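Local coordinates for protein phosphoacetylglucosamine mutase (Aspergillus lentulus, PDB 5O9X) that probably interconverts N-acetylglucosamine 6-phosphate and N-acetylglucosamine 1-phosphate, as a phosphoacetylglucosamine mutase of the phosphohexomutase family, and binds glucose 1,6-bisphosphate, at residues Gly47-Thr51 against Ala148-Ala154; Val461-Val465 against Ala533-Arg537. The protein carries 1 engineered substitution. Numbering follows the deposited sequence.

Contact 1 (Gly47-Thr51 against Ala148-Ala154); sequences GLLAT and ALTATEA
Small residues allow two helices to come close, and G47-T51 against A148-A154 follows that principle. G47-T51 is fully helical; the second segment is helical through A151, then closes in a Schellman motif at E153, whose positive phi (67°) accompanies the two defining backbone hydrogen bonds, A154 N to L149 O at 2.8 Å and E153 N to T150 O at 3.0 Å. The CA atoms of G47 and A148 lie 5.1 Å apart, those of T51 and A154 6.2 Å. Steric fit begins at G47, whose CA meets A148 CB at 3.7 Å; an ideal CB on G47 would clash there. L48 (chi1 -85°, m; chi2 34°, between wells) brings CD1 to 3.7 Å from both A148 CB and T152 CG2, and L149 (m, t) sets CD2 3.7 Å from G47 O. These helices, 40-56 and 138-151, belong to the alpha/beta/alpha domain I of the phosphohexomutases, and Y111 of helix 107-118 touches L48, T51 and T152. The polar part is one buried hydroxyl pair: T51 OG1 (chi1 m) and T152 OG1 (chi1 p) are hydrogen-bonded at 2.6 Å. L149 CD2 lies 3.6 Å and A154 CB 3.9 Å from T51 OG1.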
ATOM      1  N   GLY A  47     -12.645  -8.722  15.120  1.00 25.07           N
ATOM      2  CA  GLY A  47     -12.535 -10.191  15.295  1.00 22.81           C
ATOM      3  C   GLY A  47     -13.909 -10.833  14.947  1.00 25.61           C
ATOM      4  O   GLY A  47     -14.002 -11.833  14.249  1.00 26.66           O
ATOM      5  N   LEU A  48     -14.963 -10.227  15.448  1.00 25.72           N
ATOM      6  CA  LEU A  48     -16.345 -10.633  15.061  1.00 27.44           C
ATOM      7  C   LEU A  48     -16.604 -10.610  13.556  1.00 26.37           C
ATOM      8  O   LEU A  48     -17.069 -11.624  12.992  1.00 27.40           O
ATOM      9  CB  LEU A  48     -17.307  -9.738  15.833  1.00 28.23           C
ATOM     10  CG  LEU A  48     -17.691 -10.172  17.256  1.00 32.86           C
ATOM     11  CD1 LEU A  48     -16.663 -10.887  18.105  1.00 35.90           C
ATOM     12  CD2 LEU A  48     -18.321  -9.015  18.002  1.00 32.81           C
ATOM     13  N   LEU A  49     -16.258  -9.503  12.894  1.00 26.17           N
ATOM     14  CA  LEU A  49     -16.394  -9.378  11.444  1.00 25.24           C
ATOM     15  C   LEU A  49     -15.574 -10.410  10.647  1.00 26.25           C
ATOM     16  O   LEU A  49     -16.100 -10.997   9.703  1.00 26.39           O
ATOM     17  CB  LEU A  49     -16.043  -7.975  10.995  1.00 28.62           C
ATOM     18  CG  LEU A  49     -16.491  -7.824   9.530  1.00 33.58           C
ATOM     19  CD1 LEU A  49     -18.004  -7.703   9.386  1.00 33.00           C
ATOM     20  CD2 LEU A  49     -15.831  -6.647   8.909  1.00 40.59           C
ATOM     21  N   ALA A  50     -14.303 -10.614  11.036  1.00 23.56           N
ATOM     22  CA  ALA A  50     -13.445 -11.587  10.382  1.00 23.68           C
ATOM     23  C   ALA A  50     -14.095 -12.977  10.450  1.00 22.02           C
ATOM     24  O   ALA A  50     -13.989 -13.731   9.492  1.00 22.52           O
ATOM     25  CB  ALA A  50     -12.017 -11.636  11.024  1.00 22.24           C
ATOM     26  N   THR A  51     -14.687 -13.311  11.579  1.00 24.85           N
ATOM     27  CA  THR A  51     -15.364 -14.643  11.744  1.00 26.42           C
ATOM     28  C   THR A  51     -16.535 -14.751  10.704  1.00 27.84           C
ATOM     29  O   THR A  51     -16.621 -15.718   9.943  1.00 25.70           O
ATOM     30  CB  THR A  51     -15.944 -14.837  13.163  1.00 28.22           C
ATOM     31  OG1 THR A  51     -14.905 -14.853  14.143  1.00 27.22           O
ATOM     32  CG2 THR A  51     -16.698 -16.206  13.275  1.00 25.74           C
ATOM     33  N   ALA A 148     -11.935 -12.111  20.906  1.00 28.43           N
ATOM     34  CA  ALA A 148     -13.046 -12.186  19.938  1.00 27.96           C
ATOM     35  C   ALA A 148     -13.119 -13.515  19.201  1.00 29.25           C
ATOM     36  O   ALA A 148     -14.164 -14.122  19.182  1.00 30.90           O
ATOM     37  CB  ALA A 148     -13.029 -11.015  18.906  1.00 23.66           C
ATOM     38  N   LEU A 149     -12.005 -13.970  18.620  1.00 26.28           N
ATOM     39  CA  LEU A 149     -11.967 -15.185  17.845  1.00 28.28           C
ATOM     40  C   LEU A 149     -12.226 -16.451  18.687  1.00 30.31           C
ATOM     41  O   LEU A 149     -12.833 -17.419  18.205  1.00 35.90           O
ATOM     42  CB  LEU A 149     -10.629 -15.331  17.057  1.00 26.12           C
ATOM     43  CG  LEU A 149     -10.462 -14.186  15.989  1.00 26.71           C
ATOM     44  CD1 LEU A 149      -9.014 -14.107  15.561  1.00 23.81           C
ATOM     45  CD2 LEU A 149     -11.406 -14.377  14.787  1.00 23.83           C
ATOM     46  N   THR A 150     -11.804 -16.407  19.934  1.00 31.49           N
ATOM     47  CA  THR A 150     -12.032 -17.538  20.814  1.00 34.52           C
ATOM     48  C   THR A 150     -13.535 -17.568  21.136  1.00 36.38           C
ATOM     49  O   THR A 150     -14.149 -18.637  21.128  1.00 34.66           O
ATOM     50  CB  THR A 150     -11.225 -17.439  22.103  1.00 37.12           C
ATOM     51  OG1 THR A 150     -11.536 -16.196  22.725  1.00 58.41           O
ATOM     52  CG2 THR A 150      -9.797 -17.446  21.834  1.00 29.19           C
ATOM     53  N   ALA A 151     -14.120 -16.388  21.354  1.00 33.51           N
ATOM     54  CA  ALA A 151     -15.547 -16.286  21.664  1.00 37.02           C
ATOM     55  C   ALA A 151     -16.400 -16.826  20.515  1.00 38.82           C
ATOM     56  O   ALA A 151     -17.337 -17.581  20.736  1.00 39.73           O
ATOM     57  CB  ALA A 151     -15.930 -14.865  22.052  1.00 27.63           C
ATOM     58  N   THR A 152     -16.031 -16.508  19.283  1.00 35.15           N
ATOM     59  CA  THR A 152     -16.838 -16.879  18.164  1.00 33.43           C
ATOM     60  C   THR A 152     -16.406 -18.250  17.705  1.00 31.29           C
ATOM     61  O   THR A 152     -16.974 -18.750  16.764  1.00 35.39           O
ATOM     62  CB  THR A 152     -16.696 -15.880  16.968  1.00 35.61           C
ATOM     63  OG1 THR A 152     -15.323 -15.820  16.556  1.00 31.03           O
ATOM     64  CG2 THR A 152     -17.132 -14.512  17.345  1.00 32.28           C
ATOM     65  N   GLU A 153     -15.415 -18.851  18.363  1.00 32.61           N
ATOM     66  CA  GLU A 153     -14.944 -20.230  18.064  1.00 37.44           C
ATOM     67  C   GLU A 153     -14.269 -20.347  16.676  1.00 36.96           C
ATOM     68  O   GLU A 153     -14.297 -21.403  16.013  1.00 32.85           O
ATOM     69  CB  GLU A 153     -16.087 -21.288  18.227  1.00 38.08           C
ATOM     70  CG  GLU A 153     -16.675 -21.339  19.629  1.00 41.56           C
ATOM     71  CD  GLU A 153     -17.944 -22.210  19.733  1.00 48.61           C
ATOM     72  OE1 GLU A 153     -18.316 -22.901  18.764  1.00 47.10           O
ATOM     73  OE2 GLU A 153     -18.616 -22.155  20.788  1.00 46.20           O
ATOM     74  N   ALA A 154     -13.662 -19.257  16.213  1.00 31.15           N
ATOM     75  CA  ALA A 154     -12.914 -19.355  14.980  1.00 27.83           C
ATOM     76  C   ALA A 154     -11.649 -20.200  15.301  1.00 25.82           C
ATOM     77  O   ALA A 154     -11.152 -20.169  16.447  1.00 31.45           O
ATOM     78  CB  ALA A 154     -12.522 -17.929  14.491  1.00 23.70           C
TER

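Contact 2 (Val461-Val465 against Ala533-Arg537); sequences VRVEV and ANAVR
A helix laid along an edge strand shows how alternate side chains shape a layer. Strand 461-463 is extended, helix 533-537 regular; their axes run nearly parallel (11°), 9.2 Å apart at closest approach. V461 and V463 (both chi1 t) point toward the helix, R462 away. A533 offers a shallow seat: its CB receives V461 CG1 and V463 CG2, each at 3.8 Å. V463 is the main bump, its CG1 fitting into the corner formed by V536 CG1 (3.9 Å) and R537 CB (3.8 Å). In this C-terminal domain, strand 458-463 is an edge strand of a three-stranded antiparallel sheet, whose V513 and V515 extend the valine surface under V536. Beyond the strand, V465 CG1 approaches V536 CG1 at 4.2 Å. The CA atoms of V465 and R537 lie 6.1 Å apart. The long R537 side chain (t, t, chi3 m) reaches along the open side: water 1 joins R462 O (2.7 Å) to R537 NH2 (3.3 Å), water 2 joins E464 N to R537 NE (3.0 Å each), and R537 NH1 donates to N534 OD1 at 2.7 Å.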
ATOM      1  N   VAL A 461       0.709  19.962   2.039  1.00 14.09           N
ATOM      2  CA  VAL A 461       0.518  20.627   3.361  1.00 13.70           C
ATOM      3  C   VAL A 461      -0.566  19.890   4.108  1.00 15.28           C
ATOM      4  O   VAL A 461      -1.677  19.692   3.542  1.00 13.79           O
ATOM      5  CB  VAL A 461       0.023  22.090   3.192  1.00 15.00           C
ATOM      6  CG1 VAL A 461      -0.079  22.823   4.588  1.00 16.53           C
ATOM      7  CG2 VAL A 461       0.952  22.851   2.289  1.00 16.23           C
ATOM      8  N   ARG A 462      -0.281  19.529   5.368  1.00 15.03           N
ATOM      9  CA  ARG A 462      -1.239  18.780   6.163  1.00 18.23           C
ATOM     10  C   ARG A 462      -1.933  19.848   6.991  1.00 17.78           C
ATOM     11  O   ARG A 462      -1.257  20.574   7.732  1.00 16.55           O
ATOM     12  CB  ARG A 462      -0.502  17.778   7.085  1.00 18.21           C
ATOM     13  CG  ARG A 462      -1.347  16.794   7.938  1.00 19.96           C
ATOM     14  CD  ARG A 462      -0.376  16.093   8.923  1.00 19.98           C
ATOM     15  NE  ARG A 462      -1.031  15.086   9.756  1.00 22.64           N
ATOM     16  CZ  ARG A 462      -1.767  15.438  10.822  1.00 24.63           C
ATOM     17  NH1 ARG A 462      -1.865  16.726  11.154  1.00 22.40           N
ATOM     18  NH2 ARG A 462      -2.373  14.516  11.537  1.00 23.15           N
ATOM     19  N   VAL A 463      -3.259  19.968   6.822  1.00 15.99           N
ATOM     20  CA  VAL A 463      -4.005  21.062   7.446  1.00 17.30           C
ATOM     21  C   VAL A 463      -4.901  20.480   8.540  1.00 18.85           C
ATOM     22  O   VAL A 463      -5.710  19.608   8.269  1.00 18.17           O
ATOM     23  CB  VAL A 463      -4.858  21.898   6.430  1.00 18.58           C
ATOM     24  CG1 VAL A 463      -5.667  23.006   7.160  1.00 18.31           C
ATOM     25  CG2 VAL A 463      -3.979  22.435   5.278  1.00 16.75           C
ATOM     26  N   GLU A 464      -4.771  20.992   9.769  1.00 18.62           N
ATOM     27  CA  GLU A 464      -5.702  20.550  10.868  1.00 23.00           C
ATOM     28  C   GLU A 464      -6.968  21.365  10.843  1.00 22.28           C
ATOM     29  O   GLU A 464      -6.881  22.548  10.649  1.00 24.54           O
ATOM     30  CB  GLU A 464      -4.964  20.654  12.228  1.00 27.14           C
ATOM     31  CG  GLU A 464      -4.120  19.401  12.342  1.00 32.14           C
ATOM     32  CD  GLU A 464      -3.309  19.274  13.589  1.00 41.07           C
ATOM     33  OE1 GLU A 464      -3.168  20.281  14.332  1.00 40.57           O
ATOM     34  OE2 GLU A 464      -2.741  18.154  13.754  1.00 47.55           O
ATOM     35  N   VAL A 465      -8.131  20.721  10.902  1.00 22.96           N
ATOM     36  CA  VAL A 465      -9.409  21.453  10.881  1.00 27.25           C
ATOM     37  C   VAL A 465     -10.269  20.897  12.034  1.00 26.96           C
ATOM     38  O   VAL A 465     -10.035  19.788  12.473  1.00 26.08           O
ATOM     39  CB  VAL A 465     -10.151  21.227   9.502  1.00 27.39           C
ATOM     40  CG1 VAL A 465      -9.340  21.802   8.335  1.00 24.04           C
ATOM     41  CG2 VAL A 465     -10.405  19.740   9.292  1.00 26.88           C
ATOM     42  N   ALA A 533      -3.929  26.100   1.335  1.00 13.43           N
ATOM     43  CA  ALA A 533      -4.056  25.643   2.727  1.00 14.69           C
ATOM     44  C   ALA A 533      -4.737  26.709   3.651  1.00 15.35           C
ATOM     45  O   ALA A 533      -5.435  26.345   4.597  1.00 14.97           O
ATOM     46  CB  ALA A 533      -2.653  25.326   3.267  1.00 16.72           C
ATOM     47  N   ASN A 534      -4.401  27.987   3.459  1.00 14.97           N
ATOM     48  CA  ASN A 534      -5.037  29.032   4.317  1.00 16.92           C
ATOM     49  C   ASN A 534      -6.548  29.100   4.051  1.00 17.99           C
ATOM     50  O   ASN A 534      -7.323  29.207   4.961  1.00 19.79           O
ATOM     51  CB  ASN A 534      -4.407  30.367   4.034  1.00 17.02           C
ATOM     52  CG  ASN A 534      -3.044  30.488   4.712  1.00 18.85           C
ATOM     53  OD1 ASN A 534      -2.695  29.699   5.618  1.00 17.71           O
ATOM     54  ND2 ASN A 534      -2.286  31.473   4.294  1.00 17.26           N
ATOM     55  N   ALA A 535      -6.957  28.967   2.803  1.00 16.03           N
ATOM     56  CA  ALA A 535      -8.436  28.896   2.458  1.00 16.27           C
ATOM     57  C   ALA A 535      -9.133  27.693   3.096  1.00 16.91           C
ATOM     58  O   ALA A 535     -10.278  27.795   3.643  1.00 16.73           O
ATOM     59  CB  ALA A 535      -8.602  28.911   0.927  1.00 15.24           C
ATOM     60  N   VAL A 536      -8.441  26.532   3.131  1.00 16.17           N
ATOM     61  CA  VAL A 536      -8.989  25.322   3.796  1.00 16.27           C
ATOM     62  C   VAL A 536      -9.080  25.520   5.317  1.00 19.89           C
ATOM     63  O   VAL A 536     -10.063  25.175   5.933  1.00 19.69           O
ATOM     64  CB  VAL A 536      -8.022  24.090   3.500  1.00 17.40           C
ATOM     65  CG1 VAL A 536      -8.309  22.860   4.352  1.00 17.15           C
ATOM     66  CG2 VAL A 536      -8.047  23.738   1.995  1.00 15.94           C
ATOM     67  N   ARG A 537      -8.005  26.041   5.898  1.00 21.77           N
ATOM     68  CA  ARG A 537      -7.903  26.171   7.374  1.00 28.18           C
ATOM     69  C   ARG A 537      -9.017  27.084   7.833  1.00 26.13           C
ATOM     70  O   ARG A 537      -9.781  26.687   8.693  1.00 31.41           O
ATOM     71  CB  ARG A 537      -6.521  26.683   7.813  1.00 26.57           C
ATOM     72  CG  ARG A 537      -6.200  26.236   9.279  1.00 34.78           C
ATOM     73  CD  ARG A 537      -4.721  26.612   9.667  1.00 36.31           C
ATOM     74  NE  ARG A 537      -3.625  25.997   8.842  1.00 33.95           N
ATOM     75  CZ  ARG A 537      -3.004  26.531   7.780  1.00 31.74           C
ATOM     76  NH1 ARG A 537      -3.383  27.696   7.337  1.00 37.34           N
ATOM     77  NH2 ARG A 537      -1.987  25.896   7.141  1.00 27.34           N
TER
HETATM   78  O   HOH W   1      -0.729  23.154   8.384  1.00 32.39           O
HETATM   79  O   HOH W   2      -2.958  23.364  10.228  1.00 28.84           O

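In the fold
The chemistry of the two contacts differs with their place in the fold. Contact 1 pairs two helices within domain I, and every residue that touches is buried; contact 2 joins a helix to a sheet-edge strand in the C-terminal domain and is only partly buried. They share no elements, and their centres lie 41 Å apart, with nearest atoms about 25 Å apart. Inside, contact 1 uses a direct hydroxyl pair and no charged group; at its open margin, contact 2 uses an arginine and bridging waters, with no direct hydrogen bond between its segments. In contact 2 the side chain of V463 is about 12 Å from the bound glucose 1,6-bisphosphate.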